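Pectate lyase (Erwinia chrysanthemi, PDB 1RU4) cleaves pectate, the polygalacturonate of plant cell walls, by beta-elimination, and folds as a right-handed parallel beta-helix. Local coordinates at residues T13-Y18 with P47-L52; I51-G56 with I82-A87; F141-F146 with V353-D358; T288-G293 with S315-V320. One frame throughout, in Å; residues are numbered along the deposited sequence.

From the N terminus, contact 1 closes the first loop: the chain passes through helix 38-44 and returns to lay strand 50-53 beside strand 16-19. Contact 2 begins where contact 1 ends, sharing I51 and L52, and adds strand 82-86 on the other edge of strand 50-53, so that these two join three successive strands of the beta-helix. Contact 3 is a much longer closure: it brings a loop that follows strand 325-328 back over the coil at 141-146. Contact 4 is nested inside it and pairs strands 288-290 and 308-316 near the other end of the helix, its centre about 46 Å from that of contact 1.

Contact 1 (T13-Y18 with P47-L52); sequences TKRIYY and PGELIL
Y17 and E49 lean together above one side of a short parallel pairing between strands 16-18 and 50-52. The phenol OH of Y17 gives a hydrogen bond of 2.7 Å to OE2 of E49, arriving 38° out of the carboxylate plane, while E49 OE2 lies in the plane of the Y17 ring, at its edge. With its CG beside the backbone N (chi1 -59°) and the rest of the chain extended, E49 rises far enough to meet the phenol. Its own CG fills a hollow between the aliphatic parts of two cationic chains: R15 CB stands 3.7 Å from it, and K14 CE flanks it too.

On the reverse face the bumps are methyls. I16 CG2 lodges against L52, 3.7 Å from L52 CB, and at the same time lies 3.6 Å above one face of the Y18 ring, toward its rim; a beta-branched residue suits this double hollow. At the strand entrance T13 CG2 rests 3.8 Å from L50 CB. Between the faces run the backbone bonds L50 N to R15 O, Y17 N to L50 O and L52 N to Y17 O. G48 adopts backbone angles that favour glycine, and a water joins K14 NZ to P47 O alongside it.

Helix 38-44 covers the Y17 and I51 side, at an end of the right-handed beta-helix. The buried E49 OE2 also accepts a hydrogen bond from N46 N, and K14 NZ stands 4.8 Å from E49 OE1 without touching it; two donors and a nearby cation would probably favour an ionised glutamate.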
loop_
_atom_site.group_PDB
_atom_site.type_symbol
_atom_site.label_atom_id
_atom_site.label_comp_id
_atom_site.label_asym_id
_atom_site.label_seq_id
_atom_site.Cartn_x
_atom_site.Cartn_y
_atom_site.Cartn_z
ATOM N N THR A 13 -8.466 -19.896 15.024
ATOM C CA THR A 13 -9.363 -19.217 15.955
ATOM C C THR A 13 -10.183 -20.170 16.825
ATOM O O THR A 13 -10.439 -21.314 16.448
ATOM C CB THR A 13 -10.317 -18.260 15.202
ATOM O OG1 THR A 13 -11.099 -17.517 16.144
ATOM C CG2 THR A 13 -11.242 -19.039 14.279
ATOM N N LYS A 14 -10.595 -19.675 17.989
ATOM C CA LYS A 14 -11.377 -20.462 18.940
ATOM C C LYS A 14 -12.882 -20.323 18.728
ATOM O O LYS A 14 -13.666 -21.089 19.291
ATOM C CB LYS A 14 -11.032 -20.053 20.375
ATOM C CG LYS A 14 -11.393 -18.612 20.717
ATOM C CD LYS A 14 -11.025 -18.269 22.154
ATOM C CE LYS A 14 -11.356 -16.820 22.476
ATOM N NZ LYS A 14 -10.950 -16.450 23.861
ATOM N N ARG A 15 -13.284 -19.351 17.912
ATOM C CA ARG A 15 -14.698 -19.084 17.680
ATOM C C ARG A 15 -14.919 -18.360 16.356
ATOM O O ARG A 15 -14.260 -17.362 16.064
ATOM C CB ARG A 15 -15.258 -18.247 18.836
ATOM C CG ARG A 15 -16.675 -17.722 18.642
ATOM C CD ARG A 15 -17.715 -18.821 18.687
ATOM N NE ARG A 15 -19.064 -18.269 18.600
ATOM C CZ ARG A 15 -20.169 -18.916 18.959
ATOM N NH1 ARG A 15 -20.097 -20.152 19.437
ATOM N NH2 ARG A 15 -21.348 -18.319 18.850
ATOM N N ILE A 16 -15.859 -18.869 15.567
ATOM C CA ILE A 16 -16.194 -18.283 14.275
ATOM C C ILE A 16 -17.608 -17.712 14.274
ATOM O O ILE A 16 -18.559 -18.379 14.687
ATOM C CB ILE A 16 -16.106 -19.331 13.139
ATOM C CG1 ILE A 16 -14.710 -19.957 13.099
ATOM C CG2 ILE A 16 -16.453 -18.688 11.795
ATOM C CD1 ILE A 16 -14.568 -21.079 12.092
ATOM N N TYR A 17 -17.730 -16.468 13.825
ATOM C CA TYR A 17 -19.032 -15.837 13.633
ATOM C C TYR A 17 -19.266 -15.758 12.130
ATOM O O TYR A 17 -18.589 -15.003 11.427
ATOM C CB TYR A 17 -19.052 -14.428 14.230
ATOM C CG TYR A 17 -18.836 -14.388 15.722
ATOM C CD1 TYR A 17 -17.568 -14.169 16.254
ATOM C CD2 TYR A 17 -19.898 -14.588 16.604
ATOM C CE1 TYR A 17 -17.358 -14.152 17.628
ATOM C CE2 TYR A 17 -19.701 -14.576 17.981
ATOM C CZ TYR A 17 -18.430 -14.359 18.486
ATOM O OH TYR A 17 -18.228 -14.363 19.848
ATOM N N TYR A 18 -20.198 -16.568 11.634
ATOM C CA TYR A 18 -20.515 -16.593 10.211
ATOM C C TYR A 18 -21.397 -15.416 9.812
ATOM O O TYR A 18 -22.497 -15.232 10.346
ATOM C CB TYR A 18 -21.190 -17.911 9.834
ATOM C CG TYR A 18 -20.280 -19.117 9.898
ATOM C CD1 TYR A 18 -19.998 -19.744 11.112
ATOM C CD2 TYR A 18 -19.731 -19.656 8.735
ATOM C CE1 TYR A 18 -19.194 -20.883 11.165
ATOM C CE2 TYR A 18 -18.928 -20.792 8.775
ATOM C CZ TYR A 18 -18.665 -21.399 9.990
ATOM O OH TYR A 18 -17.883 -22.529 10.024
ATOM N N PRO A 47 -11.403 -10.842 21.565
ATOM C CA PRO A 47 -10.015 -11.116 21.168
ATOM C C PRO A 47 -9.749 -12.582 20.839
ATOM O O PRO A 47 -10.150 -13.480 21.583
ATOM C CB PRO A 47 -9.222 -10.665 22.393
ATOM C CG PRO A 47 -10.021 -9.512 22.886
ATOM C CD PRO A 47 -11.437 -10.038 22.801
ATOM N N GLY A 48 -9.101 -12.810 19.699
ATOM C CA GLY A 48 -8.779 -14.160 19.268
ATOM C C GLY A 48 -9.857 -14.838 18.442
ATOM O O GLY A 48 -9.648 -15.940 17.931
ATOM N N GLU A 49 -11.013 -14.192 18.325
ATOM C CA GLU A 49 -12.130 -14.743 17.566
ATOM C C GLU A 49 -12.176 -14.179 16.148
ATOM O O GLU A 49 -11.474 -13.215 15.833
ATOM C CB GLU A 49 -13.446 -14.505 18.309
ATOM C CG GLU A 49 -13.452 -15.137 19.701
ATOM C CD GLU A 49 -14.745 -14.934 20.469
ATOM O OE1 GLU A 49 -14.977 -15.700 21.430
ATOM O OE2 GLU A 49 -15.520 -14.015 20.134
ATOM N N LEU A 50 -13.012 -14.778 15.304
ATOM C CA LEU A 50 -13.048 -14.438 13.886
ATOM C C LEU A 50 -14.430 -14.141 13.318
ATOM O O LEU A 50 -15.364 -14.935 13.462
ATOM C CB LEU A 50 -12.404 -15.574 13.078
ATOM C CG LEU A 50 -12.638 -15.694 11.566
ATOM C CD1 LEU A 50 -11.973 -14.553 10.808
ATOM C CD2 LEU A 50 -12.096 -17.028 11.083
ATOM N N ILE A 51 -14.544 -12.993 12.656
ATOM C CA ILE A 51 -15.746 -12.658 11.904
ATOM C C ILE A 51 -15.475 -13.161 10.485
ATOM O O ILE A 51 -14.676 -12.576 9.744
ATOM C CB ILE A 51 -16.004 -11.128 11.886
ATOM C CG1 ILE A 51 -16.230 -10.614 13.311
ATOM C CG2 ILE A 51 -17.212 -10.805 11.008
ATOM C CD1 ILE A 51 -16.481 -9.124 13.395
ATOM N N LEU A 52 -16.083 -14.291 10.144
ATOM C CA LEU A 52 -15.875 -14.915 8.843
ATOM C C LEU A 52 -16.936 -14.463 7.846
ATOM O O LEU A 52 -18.124 -14.761 7.998
ATOM C CB LEU A 52 -15.884 -16.437 8.978
ATOM C CG LEU A 52 -15.437 -17.233 7.752
ATOM C CD1 LEU A 52 -13.974 -16.946 7.453
ATOM C CD2 LEU A 52 -15.650 -18.719 7.997
HETATM O O HOH W 1 -11.235 -13.605 24.126
HETATM O O HOH W 2 -8.206 -18.025 19.177
#

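Contact 2 (I51-G56 with I82-A87); sequences ILLKPG and IYVAAA
I51 and L53 alternate with Y83, A85 and A87 in an unbroken ladder of backbone hydrogen bonds. I51 N reaches Y83 O at 2.8 Å, A85 N returns to I51 O, L53 N binds A85 O at 2.8 Å, and A87 N closes the run on L53 O at 2.9 Å. Weaker CA-H...O contacts fill the spaces between the rungs; L52 CA, for example, faces A85 O, and A86 CA faces L53 O.

Such in-register parallel pairing between strands one turn apart is how a parallel beta-helix is built: strand 50-53 lies between strand 16-19 of the preceding turn and strand 82-86 of the following one. Side chains at matching positions therefore fall into rows along the helix, and V84 passes the row on to W117 and F119 of the next strand, while helix 38-44 covers I51 and L53.

The apolar contacts divide between the two faces. On the side of I51, L53, V84 and A86, the two methyls of V84 are shared out: CG1 meets L53 CD1 at 4.0 Å, and CG2 lies 4.3 Å from I51 CD1. L53 can reach back to V84, rather than to its direct neighbour A86, because its CG is turned away from its own carbonyl carbon (chi1 -54°). L52, on the opposite face, carries its CD1 over the partner strand, to 3.6 Å from A85 O and 3.7 Å from A87 CB; the small alanines A85 and A87 suit this close passage. Past the strand's end, P55, which has no N-H to offer a further rung, places its CG 3.6 Å from A87 O.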
loop_
_atom_site.group_PDB
_atom_site.type_symbol
_atom_site.label_atom_id
_atom_site.label_comp_id
_atom_site.label_asym_id
_atom_site.label_seq_id
_atom_site.Cartn_x
_atom_site.Cartn_y
_atom_site.Cartn_z
ATOM N N ILE A 51 -14.544 -12.993 12.656
ATOM C CA ILE A 51 -15.746 -12.658 11.904
ATOM C C ILE A 51 -15.475 -13.161 10.485
ATOM O O ILE A 51 -14.676 -12.576 9.744
ATOM C CB ILE A 51 -16.004 -11.128 11.886
ATOM C CG1 ILE A 51 -16.230 -10.614 13.311
ATOM C CG2 ILE A 51 -17.212 -10.805 11.008
ATOM C CD1 ILE A 51 -16.481 -9.124 13.395
ATOM N N LEU A 52 -16.083 -14.291 10.144
ATOM C CA LEU A 52 -15.875 -14.915 8.843
ATOM C C LEU A 52 -16.936 -14.463 7.846
ATOM O O LEU A 52 -18.124 -14.761 7.998
ATOM C CB LEU A 52 -15.884 -16.437 8.978
ATOM C CG LEU A 52 -15.437 -17.233 7.752
ATOM C CD1 LEU A 52 -13.974 -16.946 7.453
ATOM C CD2 LEU A 52 -15.650 -18.719 7.997
ATOM N N LEU A 53 -16.486 -13.740 6.827
ATOM C CA LEU A 53 -17.368 -13.166 5.822
ATOM C C LEU A 53 -17.559 -14.056 4.600
ATOM O O LEU A 53 -16.590 -14.512 3.994
ATOM C CB LEU A 53 -16.805 -11.817 5.364
ATOM C CG LEU A 53 -16.502 -10.787 6.457
ATOM C CD1 LEU A 53 -15.629 -9.674 5.899
ATOM C CD2 LEU A 53 -17.797 -10.224 7.020
ATOM N N LYS A 54 -18.812 -14.298 4.235
ATOM C CA LYS A 54 -19.105 -15.007 2.996
ATOM C C LYS A 54 -18.635 -14.093 1.866
ATOM O O LYS A 54 -18.885 -12.885 1.900
ATOM C CB LYS A 54 -20.611 -15.249 2.868
ATOM C CG LYS A 54 -21.026 -15.971 1.599
ATOM C CD LYS A 54 -22.537 -16.004 1.464
ATOM C CE LYS A 54 -22.965 -16.618 0.141
ATOM N NZ LYS A 54 -24.442 -16.565 -0.030
ATOM N N PRO A 55 -17.904 -14.640 0.879
ATOM C CA PRO A 55 -17.437 -13.799 -0.229
ATOM C C PRO A 55 -18.615 -13.111 -0.921
ATOM O O PRO A 55 -19.656 -13.727 -1.150
ATOM C CB PRO A 55 -16.750 -14.806 -1.150
ATOM C CG PRO A 55 -16.197 -15.812 -0.182
ATOM C CD PRO A 55 -17.358 -16.005 0.770
ATOM N N GLY A 56 -18.453 -11.822 -1.207
ATOM C CA GLY A 56 -19.511 -11.058 -1.841
ATOM C C GLY A 56 -19.370 -9.573 -1.569
ATOM O O GLY A 56 -18.303 -9.110 -1.160
ATOM N N ILE A 82 -8.417 -9.504 16.849
ATOM C CA ILE A 82 -9.785 -9.703 16.383
ATOM C C ILE A 82 -9.677 -9.833 14.868
ATOM O O ILE A 82 -9.254 -8.899 14.183
ATOM C CB ILE A 82 -10.711 -8.519 16.731
ATOM C CG1 ILE A 82 -10.814 -8.356 18.249
ATOM C CG2 ILE A 82 -12.096 -8.758 16.139
ATOM C CD1 ILE A 82 -11.620 -7.147 18.683
ATOM N N TYR A 83 -10.006 -11.016 14.364
ATOM C CA TYR A 83 -9.903 -11.311 12.938
ATOM C C TYR A 83 -11.176 -10.993 12.160
ATOM O O TYR A 83 -12.280 -11.290 12.609
ATOM C CB TYR A 83 -9.570 -12.790 12.728
ATOM C CG TYR A 83 -8.256 -13.258 13.313
ATOM C CD1 TYR A 83 -8.215 -13.912 14.545
ATOM C CD2 TYR A 83 -7.064 -13.115 12.603
ATOM C CE1 TYR A 83 -7.017 -14.419 15.052
ATOM C CE2 TYR A 83 -5.863 -13.617 13.099
ATOM C CZ TYR A 83 -5.848 -14.270 14.321
ATOM O OH TYR A 83 -4.665 -14.787 14.803
ATOM N N VAL A 84 -11.007 -10.394 10.983
ATOM C CA VAL A 84 -12.115 -10.124 10.068
ATOM C C VAL A 84 -11.614 -10.590 8.705
ATOM O O VAL A 84 -10.662 -10.024 8.164
ATOM C CB VAL A 84 -12.461 -8.611 10.008
ATOM C CG1 VAL A 84 -13.603 -8.363 9.028
ATOM C CG2 VAL A 84 -12.841 -8.096 11.390
ATOM N N ALA A 85 -12.228 -11.637 8.160
ATOM C CA ALA A 85 -11.731 -12.210 6.913
ATOM C C ALA A 85 -12.779 -12.857 6.018
ATOM O O ALA A 85 -13.757 -13.434 6.496
ATOM C CB ALA A 85 -10.617 -13.213 7.213
ATOM N N ALA A 86 -12.560 -12.749 4.709
ATOM C CA ALA A 86 -13.407 -13.417 3.731
ATOM C C ALA A 86 -13.030 -14.897 3.722
ATOM O O ALA A 86 -11.847 -15.244 3.721
ATOM C CB ALA A 86 -13.207 -12.803 2.352
ATOM N N ALA A 87 -14.041 -15.759 3.723
ATOM C CA ALA A 87 -13.835 -17.206 3.772
ATOM C C ALA A 87 -13.201 -17.799 2.520
ATOM O O ALA A 87 -13.338 -17.254 1.424
ATOM C CB ALA A 87 -15.157 -17.906 4.058
#

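Contact 3 (F141-F146 with V353-D358); sequences FENTAF and VSRDND
N143 carries most of this small contact, pressing its amide against the backbone of N357 and D358. It sits at a corner of a beta-helix coil, between strands 140-142 and 145-147, where its left-handed backbone conformation is of a kind asparagine accepts readily. With CG anti to N (chi1 -169°), the amide swings out to the loop 353-358: ND2 stands 3.2 Å from N357 O, and OD1 lies 4.1 Å from R355 CD, the amide and the arginine chain running past one another head to tail, with the amide and guanidinium planes 59° apart.

Water makes the next layer. One molecule donates to both N143 OD1 and D356 O, each at 2.9 Å. Two more join E142 OE2 to D358 O; the shorter bridge has 2.7 Å from water to E142 OE2. The fully extended chain of E142 carries its carboxylate to these waters, and its other oxygen, OE1, is hydrogen-bonded to the Y118 hydroxyl.

Further out, several bonds position the loop. R355 runs on along the coils to a salt bridge between NH2 and D169, with G200 O as a second acceptor, while its NH1 binds G359 O. N357 ND2 bonds D2, and D356 OD1 accepts from the N-terminal amine of A1. The carboxylate of D358 is held at both oxygens: OD2 takes the same amine of A1, while OD1 is hydrogen-bonded to T360 OG1.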
loop_
_atom_site.group_PDB
_atom_site.type_symbol
_atom_site.label_atom_id
_atom_site.label_comp_id
_atom_site.label_asym_id
_atom_site.label_seq_id
_atom_site.Cartn_x
_atom_site.Cartn_y
_atom_site.Cartn_z
ATOM N N PHE A 141 -3.339 -5.448 7.946
ATOM C CA PHE A 141 -4.205 -5.476 6.773
ATOM C C PHE A 141 -3.499 -6.339 5.739
ATOM O O PHE A 141 -2.528 -5.901 5.118
ATOM C CB PHE A 141 -4.418 -4.054 6.228
ATOM C CG PHE A 141 -5.018 -3.105 7.230
ATOM C CD1 PHE A 141 -4.216 -2.479 8.181
ATOM C CD2 PHE A 141 -6.391 -2.864 7.248
ATOM C CE1 PHE A 141 -4.772 -1.631 9.141
ATOM C CE2 PHE A 141 -6.955 -2.018 8.204
ATOM C CZ PHE A 141 -6.142 -1.402 9.152
ATOM N N GLU A 142 -3.964 -7.575 5.585
ATOM C CA GLU A 142 -3.333 -8.524 4.672
ATOM C C GLU A 142 -4.239 -8.883 3.503
ATOM O O GLU A 142 -5.393 -9.256 3.698
ATOM C CB GLU A 142 -2.925 -9.804 5.417
ATOM C CG GLU A 142 -2.239 -10.830 4.512
ATOM C CD GLU A 142 -1.847 -12.126 5.211
ATOM O OE1 GLU A 142 -2.294 -12.376 6.349
ATOM O OE2 GLU A 142 -1.087 -12.909 4.604
ATOM N N ASN A 143 -3.696 -8.798 2.290
ATOM C CA ASN A 143 -4.445 -9.110 1.076
ATOM C C ASN A 143 -5.765 -8.336 1.055
ATOM O O ASN A 143 -6.843 -8.906 0.857
ATOM C CB ASN A 143 -4.689 -10.623 0.970
ATOM C CG ASN A 143 -5.228 -11.036 -0.391
ATOM O OD1 ASN A 143 -5.004 -10.356 -1.394
ATOM N ND2 ASN A 143 -5.933 -12.160 -0.431
ATOM N N THR A 144 -5.660 -7.035 1.317
ATOM C CA THR A 144 -6.806 -6.131 1.306
ATOM C C THR A 144 -6.681 -5.143 0.147
ATOM O O THR A 144 -5.656 -5.106 -0.537
ATOM C CB THR A 144 -6.923 -5.335 2.635
ATOM O OG1 THR A 144 -5.738 -4.554 2.845
ATOM C CG2 THR A 144 -7.125 -6.278 3.812
ATOM N N ALA A 145 -7.731 -4.361 -0.085
ATOM C CA ALA A 145 -7.707 -3.356 -1.145
ATOM C C ALA A 145 -8.571 -2.151 -0.803
ATOM O O ALA A 145 -9.598 -2.276 -0.137
ATOM C CB ALA A 145 -8.144 -3.961 -2.474
ATOM N N PHE A 146 -8.133 -0.983 -1.263
ATOM C CA PHE A 146 -8.819 0.278 -0.999
ATOM C C PHE A 146 -8.835 1.062 -2.305
ATOM O O PHE A 146 -7.807 1.585 -2.744
ATOM C CB PHE A 146 -8.072 1.044 0.100
ATOM C CG PHE A 146 -7.782 0.203 1.311
ATOM C CD1 PHE A 146 -6.629 -0.580 1.366
ATOM C CD2 PHE A 146 -8.704 0.113 2.352
ATOM C CE1 PHE A 146 -6.403 -1.451 2.432
ATOM C CE2 PHE A 146 -8.488 -0.756 3.426
ATOM C CZ PHE A 146 -7.335 -1.540 3.464
ATOM N N VAL A 353 -1.687 -7.743 -12.945
ATOM C CA VAL A 353 -2.184 -9.109 -13.040
ATOM C C VAL A 353 -2.581 -9.569 -11.635
ATOM O O VAL A 353 -2.049 -9.078 -10.635
ATOM C CB VAL A 353 -1.140 -10.069 -13.667
ATOM C CG1 VAL A 353 -1.044 -9.840 -15.167
ATOM C CG2 VAL A 353 0.202 -9.851 -13.056
ATOM N N SER A 354 -3.546 -10.479 -11.562
ATOM C CA SER A 354 -4.093 -10.921 -10.283
ATOM C C SER A 354 -3.089 -11.563 -9.329
ATOM O O SER A 354 -2.250 -12.368 -9.731
ATOM C CB SER A 354 -5.255 -11.888 -10.525
ATOM O OG SER A 354 -5.887 -12.261 -9.309
ATOM N N ARG A 355 -3.199 -11.196 -8.054
ATOM C CA ARG A 355 -2.430 -11.833 -6.988
ATOM C C ARG A 355 -2.987 -13.240 -6.800
ATOM O O ARG A 355 -4.087 -13.546 -7.274
ATOM C CB ARG A 355 -2.636 -11.084 -5.666
ATOM C CG ARG A 355 -2.088 -9.672 -5.612
ATOM C CD ARG A 355 -2.555 -8.979 -4.341
ATOM N NE ARG A 355 -1.982 -7.642 -4.187
ATOM C CZ ARG A 355 -0.777 -7.397 -3.683
ATOM N NH1 ARG A 355 -0.002 -8.398 -3.281
ATOM N NH2 ARG A 355 -0.346 -6.148 -3.574
ATOM N N ASP A 356 -2.231 -14.094 -6.113
ATOM C CA ASP A 356 -2.754 -15.397 -5.699
ATOM C C ASP A 356 -3.896 -15.080 -4.735
ATOM O O ASP A 356 -3.959 -13.972 -4.190
ATOM C CB ASP A 356 -1.696 -16.196 -4.928
ATOM C CG ASP A 356 -0.560 -16.694 -5.802
ATOM O OD1 ASP A 356 0.276 -17.456 -5.274
ATOM O OD2 ASP A 356 -0.489 -16.341 -6.999
ATOM N N ASN A 357 -4.784 -16.039 -4.494
ATOM C CA ASN A 357 -5.875 -15.780 -3.565
ATOM C C ASN A 357 -5.409 -15.633 -2.114
ATOM O O ASN A 357 -6.180 -15.206 -1.259
ATOM C CB ASN A 357 -7.008 -16.810 -3.702
ATOM C CG ASN A 357 -6.546 -18.237 -3.477
ATOM O OD1 ASN A 357 -5.619 -18.495 -2.710
ATOM N ND2 ASN A 357 -7.214 -19.179 -4.132
ATOM N N ASP A 358 -4.142 -15.956 -1.844
ATOM C CA ASP A 358 -3.585 -15.736 -0.510
ATOM C C ASP A 358 -2.906 -14.371 -0.399
ATOM O O ASP A 358 -2.430 -13.990 0.671
ATOM C CB ASP A 358 -2.642 -16.883 -0.077
ATOM C CG ASP A 358 -1.259 -16.835 -0.733
ATOM O OD1 ASP A 358 -1.002 -16.015 -1.641
ATOM O OD2 ASP A 358 -0.408 -17.653 -0.322
HETATM O O HOH W 3 -0.713 -12.308 1.953
HETATM O O HOH W 4 -1.974 -15.517 3.043
HETATM O O HOH W 5 -5.865 -11.785 -3.758
#

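Contact 4 (T288-G293 with S315-V320)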
loop_
_atom_site.group_PDB
_atom_site.type_symbol
_atom_site.label_atom_id
_atom_site.label_comp_id
_atom_site.label_asym_id
_atom_site.label_seq_id
_atom_site.Cartn_x
_atom_site.Cartn_y
_atom_site.Cartn_z
ATOM N N THR A 288 13.919 -0.385 -8.640
ATOM C CA THR A 288 13.871 -0.184 -10.086
ATOM C C THR A 288 12.858 0.908 -10.399
ATOM O O THR A 288 11.731 0.880 -9.902
ATOM C CB THR A 288 13.474 -1.488 -10.821
ATOM O OG1 THR A 288 14.494 -2.472 -10.618
ATOM C CG2 THR A 288 13.298 -1.245 -12.321
ATOM N N SER A 289 13.282 1.888 -11.194
ATOM C CA SER A 289 12.418 3.001 -11.577
ATOM C C SER A 289 12.476 3.174 -13.097
ATOM O O SER A 289 13.563 3.291 -13.667
ATOM C CB SER A 289 12.869 4.278 -10.867
ATOM O OG SER A 289 11.896 5.298 -10.988
ATOM N N TYR A 290 11.305 3.208 -13.736
ATOM C CA TYR A 290 11.200 3.218 -15.197
ATOM C C TYR A 290 10.183 4.208 -15.756
ATOM O O TYR A 290 9.038 4.264 -15.305
ATOM C CB TYR A 290 10.850 1.798 -15.683
ATOM C CG TYR A 290 10.509 1.662 -17.158
ATOM C CD1 TYR A 290 11.493 1.786 -18.137
ATOM C CD2 TYR A 290 9.205 1.367 -17.570
ATOM C CE1 TYR A 290 11.190 1.617 -19.490
ATOM C CE2 TYR A 290 8.894 1.193 -18.923
ATOM C CZ TYR A 290 9.894 1.320 -19.873
ATOM O OH TYR A 290 9.606 1.143 -21.208
ATOM N N LYS A 291 10.624 4.994 -16.735
ATOM C CA LYS A 291 9.758 5.887 -17.499
ATOM C C LYS A 291 8.762 6.713 -16.673
ATOM O O LYS A 291 7.557 6.720 -16.943
ATOM C CB LYS A 291 9.047 5.084 -18.600
ATOM C CG LYS A 291 8.540 5.910 -19.774
ATOM C CD LYS A 291 8.303 5.046 -21.011
ATOM C CE LYS A 291 9.618 4.540 -21.590
ATOM N NZ LYS A 291 9.441 3.800 -22.872
ATOM N N ASN A 292 9.272 7.361 -15.628
ATOM C CA ASN A 292 8.484 8.320 -14.851
ATOM C C ASN A 292 8.857 9.700 -15.391
ATOM O O ASN A 292 9.735 9.814 -16.248
ATOM C CB ASN A 292 8.863 8.267 -13.366
ATOM C CG ASN A 292 8.574 6.924 -12.727
ATOM O OD1 ASN A 292 7.429 6.618 -12.389
ATOM N ND2 ASN A 292 9.620 6.126 -12.523
ATOM N N GLY A 293 8.198 10.747 -14.893
ATOM C CA GLY A 293 8.600 12.096 -15.258
ATOM C C GLY A 293 10.055 12.294 -14.854
ATOM O O GLY A 293 10.855 12.853 -15.606
ATOM N N SER A 315 17.765 2.808 -12.859
ATOM C CA SER A 315 16.969 3.853 -13.493
ATOM C C SER A 315 16.992 3.603 -14.996
ATOM O O SER A 315 18.056 3.374 -15.572
ATOM C CB SER A 315 17.555 5.233 -13.204
ATOM O OG SER A 315 16.883 6.229 -13.957
ATOM N N LEU A 316 15.818 3.635 -15.623
ATOM C CA LEU A 316 15.716 3.422 -17.063
ATOM C C LEU A 316 14.685 4.344 -17.710
ATOM O O LEU A 316 13.571 4.495 -17.206
ATOM C CB LEU A 316 15.361 1.959 -17.362
ATOM C CG LEU A 316 15.234 1.559 -18.835
ATOM C CD1 LEU A 316 16.582 1.677 -19.531
ATOM C CD2 LEU A 316 14.709 0.132 -18.936
ATOM N N SER A 317 15.089 4.983 -18.806
ATOM C CA SER A 317 14.210 5.829 -19.616
ATOM C C SER A 317 13.634 7.089 -18.958
ATOM O O SER A 317 12.535 7.529 -19.300
ATOM C CB SER A 317 13.093 4.984 -20.237
ATOM O OG SER A 317 13.638 3.965 -21.063
ATOM N N ALA A 318 14.385 7.654 -18.016
ATOM C CA ALA A 318 14.073 8.941 -17.385
ATOM C C ALA A 318 15.282 9.354 -16.552
ATOM O O ALA A 318 16.193 8.550 -16.341
ATOM C CB ALA A 318 12.816 8.852 -16.526
ATOM N N SER A 319 15.311 10.604 -16.097
ATOM C CA SER A 319 16.493 11.115 -15.403
ATOM C C SER A 319 16.568 10.834 -13.907
ATOM O O SER A 319 15.573 10.490 -13.265
ATOM C CB SER A 319 16.664 12.618 -15.656
ATOM O OG SER A 319 15.706 13.379 -14.940
ATOM N N VAL A 320 17.773 11.005 -13.367
ATOM C CA VAL A 320 18.055 10.788 -11.954
ATOM C C VAL A 320 18.847 11.956 -11.387
ATOM O O VAL A 320 19.834 12.393 -11.977
ATOM C CB VAL A 320 18.913 9.520 -11.735
ATOM C CG1 VAL A 320 19.188 9.313 -10.255
ATOM C CG2 VAL A 320 18.224 8.324 -12.305
HETATM O O HOH W 6 13.433 12.934 -16.318
#
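S289 pairs with S315 across two parallel strands, its carbonyl O accepting L316 N at 3.0 Å. A small polar residue suits both positions, because each hydroxyl turns to N295: S289 OG bonds N295 O, and S315 OG bonds N295 ND2.

Y290 and L316 come next on the opposite face, their side chains running alongside each other in one direction. L316 CB meets the ring edge in its plane, and CD2 is 3.7 Å from Y290 CD1. Both side chains leave the backbone opposite their N (chi1 172° in Y290), which keeps leucine and ring in parallel courses.

K291 N then binds L316 O at 3.0 Å, the last backbone rung. Here the chain turns with left-handed backbone angles, as S317 does beside it, so the two coils bend in step. The lysine folds back on the tyrosine: its CB lies 3.7 Å above the ring centre, and a bend at chi3 brings NZ within 3.1 Å of Y290 OH in a hydrogen bond, with CE passing 3.8 Å from S317 CB.

N292 presents its carbonyl O to A318 CB at a close 3.2 Å, where alanine's single methyl fits. Its buried amide is held by N268, N295 and A265 O. At G293 a water joins the carbonyl O to S319 N, bridging the two coils between one pair of strands and the next.

Coils stacked in register through matching turns are characteristic of parallel beta-helices, here the right-handed kind, and N268 with N292, one coil apart, resembles the asparagine ladder known from pectate lyases, with A318 in the next position along.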